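Local coordinates for PUA domain-containing protein (Archaeoglobus fulgidus DSM 4304, PDB 2Q07), which probably binds RNA in making archaeosine-modified tRNA, the present chain being the C-terminal part of the protein, which ends in a PUA domain, at residues Y16-A21 with K105-K110; S29-L34 with Q158-K163; K41-S46 with I64-L69; R210-L215 with V272-M277; F238-T243 with V262-S267. All coordinates share one frame; numbering follows the deposited sequence.

Contact 1 of 5, residues Y16-A21 with K105-K110; sequences YFFERA and KRFIEK
Phe-107 of helix 94-111 reaches across to helix 16-24 and lays the far end of its ring between Phe-18 and Ala-21. It loses the most surface of the three, and all three are buried. Its CG stands beside the backbone N and anti to the carbonyl carbon (chi1 -79°), which carries the ring forward from a CB that does not aim at the other helix. The rim divides its work: CE1 comes to 4.0 Å from CD2 of Phe-18, while CZ lies 4.0 Å from CB of Ala-21. CE2 meets the main chain, 4.0 Å from the carbonyl C of Ala-21. The side chains of Phe-18 and Phe-107 cross at about a right angle and touch through their edges. A small residue suits position 21 because a methyl lets the ring come up against the helix backbone, whereas Phe-18 extends the apolar surface with the edge of its ring. Cutting Phe-107 back to an alanine would probably open a gap between the helices and leave the rim of Phe-18 and the methyl of Ala-21 without their partner. Tyr-25 packs edge-to-face with Phe-107, Trp-103 stacks on Phe-18, and both phenylalanines touch Val-70 of strand 70-72. The side chains that meet are apolar, so the junction rests mainly on shape and burial, with no directional bond between the segments to set the helix spacing.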
# COMPACT_ATOMS: atom_id res chain seq x y z
N TYR A 16 8.34 2.19 9.78
CA TYR A 16 7.59 0.95 9.69
C TYR A 16 7.02 0.78 8.29
O TYR A 16 7.10 -0.29 7.69
CB TYR A 16 6.43 0.95 10.69
CG TYR A 16 5.57 -0.28 10.57
CD1 TYR A 16 6.09 -1.54 10.82
CD2 TYR A 16 4.23 -0.18 10.16
CE1 TYR A 16 5.32 -2.69 10.68
CE2 TYR A 16 3.44 -1.32 10.02
CZ TYR A 16 3.99 -2.57 10.28
OH TYR A 16 3.23 -3.71 10.14
N PHE A 17 6.43 1.86 7.78
CA PHE A 17 5.84 1.86 6.45
C PHE A 17 6.88 1.44 5.42
O PHE A 17 6.64 0.56 4.60
CB PHE A 17 5.32 3.26 6.11
CG PHE A 17 4.88 3.40 4.68
CD1 PHE A 17 3.72 2.77 4.23
CD2 PHE A 17 5.64 4.13 3.77
CE1 PHE A 17 3.33 2.85 2.90
CE2 PHE A 17 5.27 4.22 2.43
CZ PHE A 17 4.11 3.58 1.99
N PHE A 18 8.04 2.10 5.47
CA PHE A 18 9.13 1.82 4.54
C PHE A 18 9.56 0.37 4.54
O PHE A 18 9.67 -0.26 3.48
CB PHE A 18 10.34 2.69 4.89
CG PHE A 18 10.33 4.03 4.22
CD1 PHE A 18 10.71 5.17 4.92
CD2 PHE A 18 9.96 4.16 2.88
CE1 PHE A 18 10.72 6.42 4.30
CE2 PHE A 18 9.97 5.40 2.25
CZ PHE A 18 10.35 6.53 2.96
N GLU A 19 9.80 -0.17 5.72
CA GLU A 19 10.26 -1.54 5.85
C GLU A 19 9.22 -2.58 5.46
O GLU A 19 9.55 -3.57 4.80
CB GLU A 19 10.76 -1.78 7.28
CG GLU A 19 12.11 -1.10 7.55
CD GLU A 19 12.67 -1.39 8.93
OE1 GLU A 19 13.90 -1.24 9.11
OE2 GLU A 19 11.90 -1.76 9.84
N ARG A 20 7.97 -2.36 5.85
CA ARG A 20 6.91 -3.30 5.53
C ARG A 20 6.55 -3.26 4.06
O ARG A 20 6.31 -4.30 3.44
CB ARG A 20 5.68 -3.01 6.39
CG ARG A 20 4.51 -3.93 6.14
CD ARG A 20 4.90 -5.38 6.32
NE ARG A 20 3.74 -6.26 6.18
CZ ARG A 20 3.78 -7.58 6.33
NH1 ARG A 20 4.92 -8.18 6.63
NH2 ARG A 20 2.67 -8.29 6.19
N ALA A 21 6.51 -2.06 3.49
CA ALA A 21 6.18 -1.93 2.07
C ALA A 21 7.28 -2.58 1.24
O ALA A 21 7.01 -3.23 0.24
CB ALA A 21 6.01 -0.45 1.69
N LYS A 105 16.24 3.94 -3.68
CA LYS A 105 17.16 2.91 -4.16
C LYS A 105 16.71 1.53 -3.72
O LYS A 105 16.80 0.57 -4.49
CB LYS A 105 18.59 3.15 -3.65
CG LYS A 105 19.55 2.09 -4.18
CD LYS A 105 21.02 2.43 -4.00
CE LYS A 105 21.51 2.11 -2.61
NZ LYS A 105 23.00 2.19 -2.55
N ARG A 106 16.26 1.42 -2.48
CA ARG A 106 15.80 0.15 -1.93
C ARG A 106 14.65 -0.44 -2.72
O ARG A 106 14.65 -1.63 -3.00
CB ARG A 106 15.39 0.32 -0.47
CG ARG A 106 16.53 0.84 0.36
CD ARG A 106 16.34 0.53 1.82
NE ARG A 106 17.45 1.06 2.61
CZ ARG A 106 17.66 0.77 3.88
NH1 ARG A 106 16.84 -0.07 4.52
NH2 ARG A 106 18.69 1.31 4.52
N PHE A 107 13.68 0.39 -3.08
CA PHE A 107 12.54 -0.09 -3.85
C PHE A 107 12.94 -0.48 -5.28
O PHE A 107 12.45 -1.46 -5.82
CB PHE A 107 11.45 0.98 -3.90
CG PHE A 107 10.62 1.06 -2.65
CD1 PHE A 107 10.67 2.18 -1.83
CD2 PHE A 107 9.76 0.02 -2.31
CE1 PHE A 107 9.88 2.27 -0.69
CE2 PHE A 107 8.96 0.09 -1.16
CZ PHE A 107 9.02 1.22 -0.35
N ILE A 108 13.84 0.29 -5.87
CA ILE A 108 14.31 0.00 -7.22
C ILE A 108 15.07 -1.33 -7.23
O ILE A 108 14.85 -2.18 -8.10
CB ILE A 108 15.26 1.11 -7.73
CG1 ILE A 108 14.46 2.36 -8.06
CG2 ILE A 108 16.06 0.61 -8.95
CD1 ILE A 108 15.36 3.53 -8.47
N GLU A 109 15.95 -1.52 -6.25
CA GLU A 109 16.72 -2.76 -6.18
C GLU A 109 15.87 -3.97 -5.76
O GLU A 109 16.06 -5.07 -6.25
CB GLU A 109 17.94 -2.55 -5.27
CG GLU A 109 18.96 -1.60 -5.93
CD GLU A 109 20.30 -1.50 -5.22
OE1 GLU A 109 21.33 -1.43 -5.93
OE2 GLU A 109 20.34 -1.48 -3.96
N LYS A 110 14.91 -3.75 -4.87
CA LYS A 110 14.03 -4.83 -4.44
C LYS A 110 13.16 -5.24 -5.62
O LYS A 110 12.87 -6.42 -5.82
CB LYS A 110 13.12 -4.36 -3.29
CG LYS A 110 11.97 -5.33 -2.98
CD LYS A 110 12.48 -6.67 -2.46
CE LYS A 110 11.38 -7.74 -2.45
NZ LYS A 110 10.25 -7.44 -1.52

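Contact 2 of 5, residues S29-L34 with Q158-K163; sequences SDTVLL and QEIESK
Ile-160, in the last turn of helix 150-160, sits over Thr-31 and Leu-33 of strand 31-36, a helix-on-sheet contact in an alpha/beta domain probably related to the UDG-like families. The strand is the middle one of a mixed five-stranded sheet, with 61-65 and 115-118 running parallel beside it. Residues two apart on a strand face the same way, and thus Thr-31 and Leu-33 both point at the helix end while Val-32 turns to the opposite face. The two branches of Ile-160 share the work. CG2 approaches CG2 of Thr-31 at 4.4 Å, and the longer arm, kept extended by chi2 of 172°, brings CD1 to 4.4 Å from CD2 of Leu-33. Beta-branched threonine and isoleucine suit these places, each offering a methyl close to its backbone, and leucine reaches further. The spacing is relaxed and the contact wholly apolar. Ile-160 also rests on Val-117 of strand 115-118, while polar ties lie at the margins, among them the salt bridges Asp-30 to Arg-114 and Glu-159 to Lys-115. Just ahead of the strand an ST turn shapes its entry: the N-H of Thr-31 points almost straight (165°) at OG of Ser-29, 3.0 Å away.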
# COMPACT_ATOMS: atom_id res chain seq x y z
N SER A 29 6.38 -5.53 -13.75
CA SER A 29 7.10 -5.05 -14.93
C SER A 29 8.61 -4.99 -14.67
O SER A 29 9.04 -4.98 -13.53
CB SER A 29 6.59 -3.65 -15.30
OG SER A 29 7.35 -3.05 -16.33
N ASP A 30 9.39 -4.94 -15.74
CA ASP A 30 10.84 -4.86 -15.62
C ASP A 30 11.27 -3.40 -15.70
O ASP A 30 12.45 -3.07 -15.56
CB ASP A 30 11.51 -5.66 -16.74
CG ASP A 30 11.21 -5.09 -18.12
OD1 ASP A 30 10.12 -4.53 -18.32
OD2 ASP A 30 12.07 -5.21 -19.01
N THR A 31 10.29 -2.52 -15.92
CA THR A 31 10.54 -1.09 -16.01
C THR A 31 9.74 -0.36 -14.94
O THR A 31 8.61 -0.73 -14.64
CB THR A 31 10.14 -0.54 -17.41
OG1 THR A 31 11.00 -1.12 -18.40
CG2 THR A 31 10.28 0.98 -17.46
N VAL A 32 10.33 0.67 -14.34
CA VAL A 32 9.62 1.44 -13.33
C VAL A 32 9.63 2.93 -13.69
O VAL A 32 10.68 3.49 -14.01
CB VAL A 32 10.21 1.26 -11.91
CG1 VAL A 32 11.66 1.74 -11.88
CG2 VAL A 32 9.38 2.04 -10.90
N LEU A 33 8.46 3.54 -13.64
CA LEU A 33 8.30 4.96 -13.94
C LEU A 33 8.32 5.79 -12.65
O LEU A 33 7.54 5.53 -11.72
CB LEU A 33 6.96 5.16 -14.66
CG LEU A 33 6.56 6.59 -14.99
CD1 LEU A 33 7.59 7.20 -15.92
CD2 LEU A 33 5.17 6.58 -15.64
N LEU A 34 9.20 6.78 -12.58
CA LEU A 34 9.28 7.65 -11.40
C LEU A 34 8.50 8.93 -11.70
O LEU A 34 8.66 9.54 -12.77
CB LEU A 34 10.74 7.97 -11.05
CG LEU A 34 11.69 6.77 -10.92
CD1 LEU A 34 13.07 7.26 -10.48
CD2 LEU A 34 11.13 5.76 -9.93
N GLN A 158 8.32 7.01 -25.86
CA GLN A 158 9.40 6.29 -26.51
C GLN A 158 10.21 5.41 -25.58
O GLN A 158 11.02 4.61 -26.04
CB GLN A 158 10.28 7.28 -27.28
CG GLN A 158 9.64 7.62 -28.62
CD GLN A 158 10.32 8.75 -29.37
OE1 GLN A 158 11.55 8.87 -29.38
NE2 GLN A 158 9.51 9.59 -30.03
N GLU A 159 9.98 5.54 -24.27
CA GLU A 159 10.68 4.73 -23.27
C GLU A 159 9.82 3.65 -22.63
O GLU A 159 10.34 2.63 -22.20
CB GLU A 159 11.22 5.61 -22.12
CG GLU A 159 12.34 6.57 -22.47
CD GLU A 159 13.54 5.89 -23.09
OE1 GLU A 159 13.83 4.73 -22.73
OE2 GLU A 159 14.21 6.53 -23.93
N ILE A 160 8.50 3.86 -22.56
CA ILE A 160 7.63 2.89 -21.90
C ILE A 160 6.49 2.31 -22.74
O ILE A 160 5.63 1.60 -22.21
CB ILE A 160 6.99 3.48 -20.61
CG1 ILE A 160 6.01 4.60 -20.97
CG2 ILE A 160 8.08 4.02 -19.68
CD1 ILE A 160 5.19 5.11 -19.78
N GLU A 161 6.47 2.62 -24.04
CA GLU A 161 5.43 2.12 -24.93
C GLU A 161 5.27 0.61 -24.73
O GLU A 161 6.25 -0.13 -24.79
CB GLU A 161 5.81 2.41 -26.39
CG GLU A 161 4.62 2.62 -27.32
CD GLU A 161 3.95 3.96 -27.11
OE1 GLU A 161 3.62 4.28 -25.94
OE2 GLU A 161 3.74 4.70 -28.11
N SER A 162 4.04 0.15 -24.50
CA SER A 162 3.81 -1.28 -24.28
C SER A 162 2.59 -1.82 -25.03
O SER A 162 1.62 -1.09 -25.28
CB SER A 162 3.65 -1.57 -22.79
OG SER A 162 2.53 -0.89 -22.27
N LYS A 163 2.63 -3.11 -25.35
CA LYS A 163 1.59 -3.79 -26.11
C LYS A 163 0.15 -3.82 -25.56
O LYS A 163 -0.75 -3.26 -26.18
CB LYS A 163 2.04 -5.23 -26.42
CG LYS A 163 3.34 -5.32 -27.24
CD LYS A 163 4.55 -4.85 -26.44
CE LYS A 163 5.84 -4.89 -27.26
NZ LYS A 163 5.84 -3.92 -28.39

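Contact 3 of 5, residues K41-S46 with I64-L69; sequences KPYLTS and IISSPL
Tyr-43 lays one face of its ring on Ile-64, and this is the tight part of the contact. CG2 of Ile-64 stands 3.7 Å from the ring centroid and only 17° off the normal, a CH-pi contact, displaced somewhat toward CD1 and CE1. CG1 of the same isoleucine follows along the ring at 3.7 Å from CD1 of Tyr-43. Ile-64 splits its branches to do this: CG2 is anti to the backbone N, CG1 anti to the carbonyl carbon (chi1 -66°). The far end is looser. Phenol OH of Tyr-43 remains 3.8 Å from OG of partly exposed Ser-66, too long for a bond. The backbone that carries the ring is held: Tyr-43 lies in a short 3-10 turn where its carbonyl O accepts from both N and OG of Ser-46, the N-cap residue of helix 47-55. A serine in place of Tyr-43 would probably strip the cover from Ile-64, leaving a gap between this loop and strand 61-65. His-49 of helix 47-55 touches both Tyr-43 and Ile-64. A flat ring against a branched aliphatic suits burial: dispersion holds ring to strand, while hydrogen bonds lie in the turn and from it to neighbours, as Leu-44 N to Glu-76.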
# COMPACT_ATOMS: atom_id res chain seq x y z
N LYS A 41 -4.03 14.06 -2.96
CA LYS A 41 -3.78 12.64 -2.72
C LYS A 41 -5.14 11.94 -2.56
O LYS A 41 -6.14 12.59 -2.28
CB LYS A 41 -2.95 12.44 -1.45
CG LYS A 41 -1.60 13.15 -1.45
CD LYS A 41 -0.88 12.89 -0.14
CE LYS A 41 0.35 13.77 0.01
NZ LYS A 41 0.96 13.61 1.37
N PRO A 42 -5.19 10.61 -2.79
CA PRO A 42 -4.05 9.77 -3.19
C PRO A 42 -3.59 10.21 -4.58
O PRO A 42 -4.41 10.58 -5.41
CB PRO A 42 -4.64 8.36 -3.17
CG PRO A 42 -6.07 8.59 -3.54
CD PRO A 42 -6.43 9.81 -2.72
N TYR A 43 -2.28 10.17 -4.81
CA TYR A 43 -1.69 10.63 -6.07
C TYR A 43 -2.38 10.29 -7.38
O TYR A 43 -2.39 11.11 -8.31
CB TYR A 43 -0.24 10.16 -6.15
CG TYR A 43 0.58 10.48 -4.92
CD1 TYR A 43 1.28 9.48 -4.25
CD2 TYR A 43 0.67 11.79 -4.44
CE1 TYR A 43 2.06 9.78 -3.13
CE2 TYR A 43 1.46 12.10 -3.31
CZ TYR A 43 2.15 11.08 -2.67
OH TYR A 43 2.93 11.34 -1.56
N LEU A 44 -2.95 9.10 -7.49
CA LEU A 44 -3.60 8.70 -8.74
C LEU A 44 -4.80 9.57 -9.15
O LEU A 44 -5.16 9.61 -10.32
CB LEU A 44 -4.03 7.23 -8.66
CG LEU A 44 -4.45 6.56 -9.96
CD1 LEU A 44 -3.31 6.62 -10.97
CD2 LEU A 44 -4.83 5.10 -9.66
N THR A 45 -5.40 10.26 -8.19
CA THR A 45 -6.54 11.11 -8.48
C THR A 45 -6.13 12.56 -8.77
O THR A 45 -6.99 13.40 -9.03
CB THR A 45 -7.54 11.16 -7.31
OG1 THR A 45 -6.98 11.94 -6.24
CG2 THR A 45 -7.85 9.75 -6.79
N SER A 46 -4.84 12.86 -8.70
CA SER A 46 -4.37 14.22 -8.96
C SER A 46 -4.50 14.60 -10.44
O SER A 46 -4.45 13.74 -11.32
CB SER A 46 -2.90 14.38 -8.54
OG SER A 46 -2.05 13.73 -9.47
N ILE A 64 6.12 7.07 -6.79
CA ILE A 64 5.97 8.51 -6.64
C ILE A 64 7.02 9.02 -5.66
O ILE A 64 7.09 8.57 -4.52
CB ILE A 64 4.55 8.87 -6.09
CG1 ILE A 64 3.48 8.51 -7.12
CG2 ILE A 64 4.49 10.36 -5.72
CD1 ILE A 64 3.08 7.05 -7.12
N ILE A 65 7.85 9.96 -6.11
CA ILE A 65 8.89 10.52 -5.24
C ILE A 65 8.30 11.68 -4.44
O ILE A 65 7.70 12.60 -5.00
CB ILE A 65 10.10 11.04 -6.04
CG1 ILE A 65 10.77 9.89 -6.81
CG2 ILE A 65 11.11 11.69 -5.09
CD1 ILE A 65 11.86 10.34 -7.75
N SER A 66 8.48 11.63 -3.12
CA SER A 66 7.99 12.67 -2.23
C SER A 66 9.01 12.85 -1.11
O SER A 66 10.15 12.39 -1.20
CB SER A 66 6.63 12.28 -1.66
OG SER A 66 6.04 13.36 -0.97
N SER A 67 8.60 13.53 -0.04
CA SER A 67 9.48 13.75 1.10
C SER A 67 8.66 13.81 2.39
O SER A 67 7.73 14.60 2.51
CB SER A 67 10.27 15.04 0.94
OG SER A 67 11.15 15.23 2.04
N PRO A 68 9.02 12.98 3.38
CA PRO A 68 10.13 12.02 3.36
C PRO A 68 9.78 10.70 2.68
O PRO A 68 10.64 9.84 2.50
CB PRO A 68 10.43 11.78 4.84
CG PRO A 68 9.46 12.70 5.61
CD PRO A 68 8.33 12.92 4.68
N LEU A 69 8.52 10.54 2.29
CA LEU A 69 8.07 9.30 1.69
C LEU A 69 8.30 9.04 0.21
O LEU A 69 8.08 9.89 -0.64
CB LEU A 69 6.59 9.07 2.00
CG LEU A 69 6.21 8.78 3.46
CD1 LEU A 69 4.70 8.64 3.56
CD2 LEU A 69 6.90 7.51 3.94

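Contact 4 of 5, residues R210-L215 with V272-M277; sequences RIYGML and VGLAAM
Tyr-212 and Met-214, a selenomethionine here, reach Leu-274 through contrasting first torsions. Tyr-212 has CG beside the backbone N and anti to the carbonyl carbon (chi1 -67°), which carries its ring toward strand 270-275. Met-214 has CG between N and the carbonyl carbon (chi1 74°), and a bend at chi3, -60°, turns the methyl aside while the selenium faces the leucine. Leu-274 divides its two methyls between them. CD1 lies 3.4 Å from CE2 and 3.6 Å from CD2 of the Tyr-212 ring, a snug fit met at a slant. CD2 is 3.8 Å from SE of Met-214, the two side chains passing each other in opposite directions. A forked leucine thus suits the place, since one branch serves each neighbour, and the long flexible methionine can bridge the distance from its strand. The turn that presents the pair is a G1 beta bulge, with Gly-213 and Met-214 both facing Asp-209; the positive phi of Gly-213 is one that glycine takes easily. OD1 of Asp-209 also accepts from the backbone N of Ile-211 and of Tyr-212, bracing the turn. The contact joins the pre-PUA region to the PUA domain: Val-261 of strand 261-265 touches both Met-214 and Leu-274, and Gln-180 of helix 168-181 also touches Met-214.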
# COMPACT_ATOMS: atom_id res chain seq x y z
N ARG A 210 -11.31 4.92 3.38
CA ARG A 210 -10.62 6.20 3.18
C ARG A 210 -10.38 6.97 4.47
O ARG A 210 -9.56 7.88 4.50
CB ARG A 210 -11.40 7.08 2.19
CG ARG A 210 -12.88 7.27 2.51
CD ARG A 210 -13.51 8.34 1.62
NE ARG A 210 -14.97 8.34 1.71
CZ ARG A 210 -15.75 9.32 1.24
NH1 ARG A 210 -15.22 10.38 0.66
NH2 ARG A 210 -17.07 9.22 1.36
N ILE A 211 -11.08 6.60 5.54
CA ILE A 211 -10.90 7.28 6.82
C ILE A 211 -9.62 6.83 7.51
O ILE A 211 -8.78 7.66 7.88
CB ILE A 211 -12.08 7.01 7.78
CG1 ILE A 211 -13.39 7.52 7.17
CG2 ILE A 211 -11.85 7.72 9.12
CD1 ILE A 211 -14.60 7.28 8.06
N TYR A 212 -9.46 5.52 7.68
CA TYR A 212 -8.28 4.98 8.33
C TYR A 212 -7.13 4.65 7.39
O TYR A 212 -6.07 4.21 7.83
CB TYR A 212 -8.67 3.73 9.13
CG TYR A 212 -9.56 4.03 10.31
CD1 TYR A 212 -10.92 4.29 10.13
CD2 TYR A 212 -9.04 4.11 11.60
CE1 TYR A 212 -11.74 4.63 11.20
CE2 TYR A 212 -9.85 4.44 12.69
CZ TYR A 212 -11.20 4.70 12.48
OH TYR A 212 -12.00 5.06 13.54
N GLY A 213 -7.33 4.85 6.09
CA GLY A 213 -6.29 4.56 5.12
C GLY A 213 -5.77 3.13 5.21
O GLY A 213 -4.57 2.90 5.36
N MSE A 214 -6.68 2.18 5.12
CA MSE A 214 -6.33 0.76 5.17
C MSE A 214 -7.52 -0.06 4.69
O MSE A 214 -8.60 0.48 4.48
CB MSE A 214 -5.96 0.35 6.60
CG MSE A 214 -7.15 0.23 7.54
SE MSE A 214 -6.63 0.12 9.41
CE MSE A 214 -5.57 -1.49 9.33
N LEU A 215 -7.31 -1.36 4.53
CA LEU A 215 -8.36 -2.25 4.08
C LEU A 215 -9.22 -2.74 5.23
O LEU A 215 -8.71 -3.07 6.29
CB LEU A 215 -7.78 -3.49 3.40
CG LEU A 215 -7.34 -3.47 1.94
CD1 LEU A 215 -6.85 -4.86 1.56
CD2 LEU A 215 -8.50 -3.06 1.06
N VAL A 272 -14.31 -8.80 13.50
CA VAL A 272 -13.27 -7.92 12.99
C VAL A 272 -13.25 -6.65 13.84
O VAL A 272 -14.31 -6.16 14.24
CB VAL A 272 -13.55 -7.53 11.52
CG1 VAL A 272 -12.52 -6.53 11.03
CG2 VAL A 272 -13.54 -8.78 10.64
N GLY A 273 -12.06 -6.13 14.10
CA GLY A 273 -11.94 -4.90 14.88
C GLY A 273 -10.59 -4.23 14.70
O GLY A 273 -9.72 -4.73 13.98
N LEU A 274 -10.42 -3.08 15.34
CA LEU A 274 -9.17 -2.33 15.28
C LEU A 274 -8.49 -2.41 16.64
O LEU A 274 -9.02 -1.92 17.63
CB LEU A 274 -9.42 -0.86 14.95
CG LEU A 274 -9.30 -0.39 13.50
CD1 LEU A 274 -9.47 1.12 13.48
CD2 LEU A 274 -7.94 -0.77 12.91
N ALA A 275 -7.32 -3.04 16.68
CA ALA A 275 -6.58 -3.16 17.92
C ALA A 275 -6.24 -1.78 18.47
O ALA A 275 -5.92 -0.87 17.71
CB ALA A 275 -5.31 -3.97 17.69
N ALA A 276 -6.32 -1.61 19.78
CA ALA A 276 -6.00 -0.33 20.40
C ALA A 276 -4.64 -0.42 21.07
O ALA A 276 -3.98 0.59 21.29
CB ALA A 276 -7.08 0.05 21.43
N MSE A 277 -4.23 -1.64 21.40
CA MSE A 277 -2.93 -1.88 22.03
C MSE A 277 -2.22 -3.07 21.38
O MSE A 277 -2.82 -3.82 20.61
CB MSE A 277 -3.11 -2.11 23.54
CG MSE A 277 -4.18 -3.13 23.91
SE MSE A 277 -4.34 -3.38 25.84
CE MSE A 277 -5.36 -1.79 26.27

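Contact 5 of 5, residues F238-T243 with V262-S267; sequences FEVKGT and VVFHNS
Asn-266 meets Phe-238 of the loop 238-243 through a single water, just past the end of strand 261-265. From its CB the side chain turns so that CG lies between the backbone N and the carbonyl carbon (chi1 54°), and the amide then divides its two ends. The side chain also touches Ile-235 of strand 232-235. OD1 turns back to its own chain and accepts from the backbone N of Arg-268, as in an Asx turn, and from that of Ile-269. ND2 points the other way. It gives one bond to the carbonyl O of Gly-236 and another to the water, 2.9 Å off, which in turn donates to the carbonyl O of Phe-238, also at 2.9 Å. Directly, ND2 of Asn-266 is 4.1 Å from that oxygen, so the water spans the gap. Asparagine suits the place because a single flat group offers both acceptor and donor to main-chain partners. Beside this polar link runs an apolar one: CG2 of Val-240 meets CE1 of the Phe-264 ring at 4.2 Å, approaching it at a slant. Val-233, Ile-235 and Val-293 also pack on Phe-264, whose aromatic bulk belongs to the interior of the PUA beta-barrel. The chemistry is divided accordingly: Val-240 and Phe-264 pack by apolar contact, and beside them an amide and a water link loop to turn by hydrogen bonds, none passing directly between the two segments.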
# COMPACT_ATOMS: atom_id res chain seq x y z
N PHE A 238 -18.50 -13.48 26.40
CA PHE A 238 -19.45 -12.42 26.70
C PHE A 238 -20.03 -11.85 25.40
O PHE A 238 -19.44 -12.02 24.33
CB PHE A 238 -18.76 -11.31 27.51
CG PHE A 238 -17.45 -10.87 26.93
CD1 PHE A 238 -17.41 -9.93 25.91
CD2 PHE A 238 -16.25 -11.41 27.39
CE1 PHE A 238 -16.19 -9.54 25.35
CE2 PHE A 238 -15.04 -11.03 26.84
CZ PHE A 238 -15.00 -10.09 25.82
N GLU A 239 -21.18 -11.19 25.50
CA GLU A 239 -21.83 -10.59 24.33
C GLU A 239 -21.00 -9.40 23.89
O GLU A 239 -20.87 -8.43 24.64
CB GLU A 239 -23.24 -10.11 24.70
CG GLU A 239 -24.12 -11.13 25.43
CD GLU A 239 -24.60 -12.27 24.55
OE1 GLU A 239 -25.27 -11.99 23.53
OE2 GLU A 239 -24.31 -13.44 24.89
N VAL A 240 -20.44 -9.45 22.69
CA VAL A 240 -19.62 -8.33 22.21
C VAL A 240 -20.48 -7.17 21.74
O VAL A 240 -21.42 -7.35 20.98
CB VAL A 240 -18.67 -8.77 21.06
CG1 VAL A 240 -17.89 -7.58 20.55
CG2 VAL A 240 -17.72 -9.86 21.56
N LYS A 241 -20.13 -5.97 22.20
CA LYS A 241 -20.85 -4.75 21.85
C LYS A 241 -19.94 -3.51 21.80
O LYS A 241 -19.66 -2.90 22.83
CB LYS A 241 -21.98 -4.50 22.85
CG LYS A 241 -23.07 -5.57 22.83
CD LYS A 241 -24.33 -5.11 23.54
CE LYS A 241 -25.41 -6.19 23.43
NZ LYS A 241 -26.73 -5.77 23.96
N GLY A 242 -19.49 -3.16 20.61
CA GLY A 242 -18.65 -1.98 20.46
C GLY A 242 -17.22 -2.07 20.97
O GLY A 242 -16.28 -1.87 20.20
N THR A 243 -17.05 -2.37 22.25
CA THR A 243 -15.71 -2.43 22.84
C THR A 243 -15.36 -3.74 23.55
O THR A 243 -16.22 -4.41 24.10
CB THR A 243 -15.51 -1.29 23.88
OG1 THR A 243 -15.77 -0.02 23.26
CG2 THR A 243 -14.09 -1.31 24.42
N VAL A 262 -7.61 -6.78 13.57
CA VAL A 262 -7.47 -8.09 14.17
C VAL A 262 -8.78 -8.85 14.10
O VAL A 262 -9.84 -8.28 13.89
CB VAL A 262 -7.03 -7.98 15.66
CG1 VAL A 262 -5.71 -7.21 15.76
CG2 VAL A 262 -8.11 -7.30 16.48
N VAL A 263 -8.69 -10.17 14.26
CA VAL A 263 -9.85 -11.02 14.23
C VAL A 263 -9.98 -11.66 15.61
O VAL A 263 -9.15 -12.48 15.99
CB VAL A 263 -9.70 -12.13 13.17
CG1 VAL A 263 -10.86 -13.11 13.27
CG2 VAL A 263 -9.63 -11.52 11.78
N PHE A 264 -11.00 -11.25 16.36
CA PHE A 264 -11.24 -11.78 17.69
C PHE A 264 -12.20 -12.96 17.60
O PHE A 264 -12.90 -13.12 16.60
CB PHE A 264 -11.82 -10.68 18.60
CG PHE A 264 -13.14 -10.12 18.13
CD1 PHE A 264 -14.34 -10.77 18.42
CD2 PHE A 264 -13.18 -8.93 17.41
CE1 PHE A 264 -15.57 -10.25 17.99
CE2 PHE A 264 -14.38 -8.40 16.97
CZ PHE A 264 -15.59 -9.05 17.27
N HIS A 265 -12.23 -13.80 18.64
CA HIS A 265 -13.10 -14.97 18.63
C HIS A 265 -13.26 -15.69 19.98
O HIS A 265 -12.41 -15.56 20.86
CB HIS A 265 -12.56 -16.00 17.62
CG HIS A 265 -11.25 -16.60 18.03
ND1 HIS A 265 -10.05 -15.95 17.88
CD2 HIS A 265 -10.97 -17.77 18.66
CE1 HIS A 265 -9.08 -16.69 18.39
NE2 HIS A 265 -9.61 -17.80 18.87
N ASN A 266 -14.36 -16.41 20.13
CA ASN A 266 -14.63 -17.24 21.31
C ASN A 266 -15.40 -18.47 20.82
O ASN A 266 -15.41 -18.75 19.62
CB ASN A 266 -15.40 -16.50 22.41
CG ASN A 266 -16.68 -15.87 21.93
OD1 ASN A 266 -17.41 -16.42 21.11
ND2 ASN A 266 -16.98 -14.70 22.48
N SER A 267 -16.04 -19.20 21.72
CA SER A 267 -16.76 -20.41 21.33
C SER A 267 -18.05 -20.21 20.52
O SER A 267 -18.59 -21.17 19.97
CB SER A 267 -17.09 -21.24 22.57
OG SER A 267 -18.08 -20.61 23.35
O HOH W 1 -19.75 -13.99 22.19

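Overall arrangement
Contacts 1, 2 and 3 belong to the probably UDG-like alpha/beta domain and are buried; contacts 4 and 5, partly buried, involve the PUA domain. Contact 1 joins two helices, whereas contacts 2 and 3 place a helix end and a loop against neighbouring strands, 31-36 and 61-65, of one sheet. Contacts 1 and 3 touch where Phe-17 and Phe-18 meet Leu-69. Contact 4 alone crosses between regions, from pre-PUA to PUA, and shares adjacent strands with contact 5, centres about 16 Å apart. Contacts 1 to 4 are made mainly by apolar groups, with a looser hydroxyl margin in contact 3; contact 5, furthest from the chain's centre, adds a water bridge.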